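Local coordinates for muconate cycloisomerase (Azorhizobium caulinodans, PDB 3MY9), which belongs to the enolase superfamily, in the mandelate racemase and muconate lactonizing enzyme family, and carries bound magnesium ions, at residues A149-E152 / R153-M157; L178-L181 / E182-G186. All blocks are in the same frame, centred on the assembly; numbering follows the deposited sequence.

Contact 1. Residues A149-E152 / R153-M157; sequences ADLE and RMRAM
Glu152 OE2 takes two N-H groups from the arginine three residues further on. Arg155 NH2 makes the shorter bond, 2.8 Å to Glu152 OE2, reaching it nearly in line with the C-O bond, while Arg155 NE approaches the same oxygen at 3.3 Å from above the carboxylate plane. It is a side-on salt bridge to a single atom: OE2 sits in the guanidinium plane, yet the carboxylate is turned 79° against it. Leu151, one turn back, lies over one face of the guanidinium, with its CG 3.8 Å from Arg155 CZ and its CD2 3.6 Å from Arg155 NH1. The arginine chain folds back at chi2 and chi3 (102° and 85°) to bring the group there, and NH1 also forms a salt bridge with Glu187 of helix 174-188.

The two segments are consecutive turns of helix 147-157, which crosses from strand 135-142 to strand 164-168 of the C-terminal barrel domain. Its i to i+4 bonds include Met154 N to Asp150 O at 3.0 Å. On another side of the helix Arg153 stretches out past Asp150; Asp150 OD1 and Arg153 NH1 are 4.0 Å apart, probably a weak attraction of charges, since no N-H points at the oxygen. Asp150 OD2 accepts a hydrogen bond from Asp144 N.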
# COMPACT_ATOMS: atom_id res chain seq x y z
N ALA A 149 34.88 1.21 37.13
CA ALA A 149 35.12 2.67 37.23
C ALA A 149 33.81 3.43 37.02
O ALA A 149 33.50 4.36 37.76
CB ALA A 149 36.16 3.12 36.22
N ASP A 150 33.05 3.01 36.01
CA ASP A 150 31.78 3.65 35.69
C ASP A 150 30.72 3.41 36.76
O ASP A 150 29.93 4.31 37.06
CB ASP A 150 31.27 3.19 34.31
CG ASP A 150 31.61 4.15 33.19
OD1 ASP A 150 32.06 5.28 33.48
OD2 ASP A 150 31.41 3.79 32.00
N LEU A 151 30.69 2.20 37.31
CA LEU A 151 29.73 1.84 38.36
C LEU A 151 29.88 2.72 39.60
O LEU A 151 28.89 3.10 40.22
CB LEU A 151 29.90 0.36 38.75
CG LEU A 151 28.92 -0.24 39.78
CD1 LEU A 151 27.48 0.03 39.37
CD2 LEU A 151 29.15 -1.77 40.02
N GLU A 152 31.12 3.04 39.96
CA GLU A 152 31.35 3.88 41.13
C GLU A 152 30.91 5.31 40.83
O GLU A 152 30.30 5.95 41.68
CB GLU A 152 32.82 3.82 41.59
CG GLU A 152 33.16 2.49 42.24
CD GLU A 152 32.57 2.34 43.65
OE1 GLU A 152 32.64 3.29 44.47
OE2 GLU A 152 32.03 1.25 43.94
N ARG A 153 31.18 5.79 39.62
CA ARG A 153 30.66 7.10 39.19
C ARG A 153 29.14 7.16 39.35
O ARG A 153 28.62 8.08 39.98
CB ARG A 153 31.04 7.41 37.74
CG ARG A 153 32.52 7.61 37.57
CD ARG A 153 32.90 7.96 36.15
NE ARG A 153 34.33 7.76 35.93
CZ ARG A 153 34.99 8.05 34.82
NH1 ARG A 153 34.37 8.58 33.76
NH2 ARG A 153 36.31 7.82 34.76
N MET A 154 28.44 6.16 38.83
CA MET A 154 26.98 6.07 38.97
C MET A 154 26.58 6.04 40.44
O MET A 154 25.63 6.69 40.86
CB MET A 154 26.44 4.81 38.27
CG MET A 154 26.57 4.87 36.76
SD MET A 154 26.00 3.40 35.86
CE MET A 154 24.26 3.69 36.07
N ARG A 155 27.33 5.27 41.23
CA ARG A 155 27.07 5.14 42.67
C ARG A 155 27.06 6.49 43.40
O ARG A 155 26.29 6.68 44.33
CB ARG A 155 28.09 4.21 43.34
CG ARG A 155 27.47 3.05 44.12
CD ARG A 155 27.51 1.70 43.36
NE ARG A 155 28.78 1.00 43.56
CZ ARG A 155 28.97 -0.33 43.57
NH1 ARG A 155 27.97 -1.20 43.41
NH2 ARG A 155 30.20 -0.80 43.78
N ALA A 156 27.93 7.40 42.97
CA ALA A 156 27.98 8.76 43.53
C ALA A 156 26.95 9.69 42.87
O ALA A 156 26.40 10.58 43.53
CB ALA A 156 29.37 9.34 43.36
N MET A 157 26.69 9.50 41.58
CA MET A 157 25.90 10.48 40.81
C MET A 157 24.38 10.37 40.99
O MET A 157 23.65 11.37 40.94
CB MET A 157 26.23 10.37 39.33
CG MET A 157 27.61 10.87 38.98
SD MET A 157 28.00 10.71 37.22
CE MET A 157 29.26 11.99 37.29

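Contact 2. Residues L178-L181 / E182-G186; sequences LRIL and ETMRG
The flat group to start from is the peptide carbonyl of Arg179, whose oxygen is approached from opposite faces of its plane by two donors of Thr183. The backbone N of Thr183 comes from one face, 2.9 Å from Arg179 O, and the hydroxyl OG1 from the other, also 2.9 Å from Arg179 O. The hydroxyl donor is tilted 31° from the carbonyl plane. Thr183 can do this because OG1 stands beside its own backbone N, anti to the carbonyl carbon (chi1 -54°), which swings it back over the preceding turn.

One residue along, Met184 N bonds to Ile180 O at 3.0 Å, and the two side chains run side by side in the same direction, touching where Met184 CE meets Ile180 CG2 at 4.0 Å. Both also rest on Phe147 of helix 147-157. Strand 164-168, helix 174-188 and strand 193-197 follow one another as a beta-alpha-beta crossover, as in the TIM-barrel fold. Leu181 packs the helix onto Leu194 and Leu196 of strand 193-197. Arg185 CG passes 3.7 Å from Leu181 O, and the guanidinium goes on to bond the backbone oxygens of Gly189, Ile192 and Phe217.

With its hydroxyl donating to Arg179 O, Thr183 spends its hydroxyl proton within its own helix, and that carbonyl accepts two bonds instead of the usual one.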
# COMPACT_ATOMS: atom_id res chain seq x y z
N LEU A 178 25.54 -7.44 28.24
CA LEU A 178 24.33 -7.92 28.92
C LEU A 178 24.52 -8.03 30.43
O LEU A 178 23.62 -7.66 31.19
CB LEU A 178 23.87 -9.28 28.36
CG LEU A 178 23.29 -9.32 26.95
CD1 LEU A 178 22.78 -10.77 26.63
CD2 LEU A 178 22.17 -8.33 26.81
N ARG A 179 25.67 -8.57 30.86
CA ARG A 179 26.00 -8.67 32.30
C ARG A 179 26.10 -7.27 32.93
O ARG A 179 25.69 -7.05 34.07
CB ARG A 179 27.34 -9.42 32.51
CG ARG A 179 27.30 -10.90 32.12
CD ARG A 179 28.53 -11.70 32.65
NE ARG A 179 29.80 -11.25 32.07
CZ ARG A 179 30.30 -11.66 30.89
NH1 ARG A 179 29.65 -12.53 30.12
NH2 ARG A 179 31.47 -11.17 30.47
N ILE A 180 26.66 -6.33 32.19
CA ILE A 180 26.70 -4.93 32.62
C ILE A 180 25.29 -4.37 32.82
O ILE A 180 24.99 -3.81 33.85
CB ILE A 180 27.55 -4.05 31.68
CG1 ILE A 180 29.04 -4.32 31.94
CG2 ILE A 180 27.28 -2.55 31.92
CD1 ILE A 180 29.98 -3.77 30.89
N LEU A 181 24.41 -4.59 31.86
CA LEU A 181 23.04 -4.08 31.97
C LEU A 181 22.33 -4.73 33.13
O LEU A 181 21.56 -4.07 33.83
CB LEU A 181 22.25 -4.32 30.69
CG LEU A 181 22.62 -3.46 29.48
CD1 LEU A 181 22.07 -4.11 28.22
CD2 LEU A 181 22.15 -1.97 29.62
N GLU A 182 22.59 -6.02 33.33
CA GLU A 182 22.00 -6.74 34.45
C GLU A 182 22.45 -6.15 35.78
O GLU A 182 21.64 -6.01 36.67
CB GLU A 182 22.37 -8.24 34.44
CG GLU A 182 21.38 -9.11 35.24
CD GLU A 182 20.08 -9.39 34.45
OE1 GLU A 182 20.11 -10.19 33.46
OE2 GLU A 182 19.02 -8.81 34.82
N THR A 183 23.75 -5.85 35.91
CA THR A 183 24.27 -5.25 37.15
C THR A 183 23.64 -3.88 37.38
O THR A 183 23.27 -3.56 38.49
CB THR A 183 25.81 -5.11 37.13
OG1 THR A 183 26.42 -6.37 36.83
CG2 THR A 183 26.33 -4.56 38.45
N MET A 184 23.52 -3.08 36.32
CA MET A 184 22.91 -1.75 36.43
C MET A 184 21.44 -1.78 36.83
O MET A 184 21.02 -1.00 37.68
CB MET A 184 23.04 -0.97 35.11
CG MET A 184 24.36 -0.20 34.93
SD MET A 184 24.45 0.50 33.27
CE MET A 184 26.10 1.07 33.13
N ARG A 185 20.65 -2.66 36.22
CA ARG A 185 19.24 -2.77 36.59
C ARG A 185 19.09 -3.39 38.00
O ARG A 185 18.20 -3.01 38.74
CB ARG A 185 18.41 -3.55 35.55
CG ARG A 185 18.08 -2.76 34.26
CD ARG A 185 17.51 -1.38 34.52
NE ARG A 185 16.91 -0.79 33.33
CZ ARG A 185 16.53 0.48 33.20
NH1 ARG A 185 16.67 1.36 34.20
NH2 ARG A 185 15.99 0.87 32.05
N GLY A 186 19.99 -4.31 38.37
CA GLY A 186 19.97 -4.92 39.72
C GLY A 186 20.15 -3.93 40.88
O GLY A 186 19.51 -4.05 41.92

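Overall arrangement
Contacts 1 and 2 sit on successive helices of the barrel domain, 147-157 and 174-188, each a crossover of a beta-alpha-beta unit, and strand 164-168 is common to both units. Their centres are 14 Å apart. The helices meet directly through sulfur and methyl, Met154 SD lying 3.6 Å from Met184 CE, while Leu151 CD2 and Thr183 CG2 pack less closely at 4.3 Å. Each contact is partly buried: contact 1 buries Leu151, Met154 and the acidic Asp150, contact 2 the wholly apolar Ile180, Leu181 and Met184. Toward the surface, contact 1 carries a salt bridge between charged side chains, whereas contact 2 relies on a hydroxyl returned to the main chain. Neither is touched by another subunit.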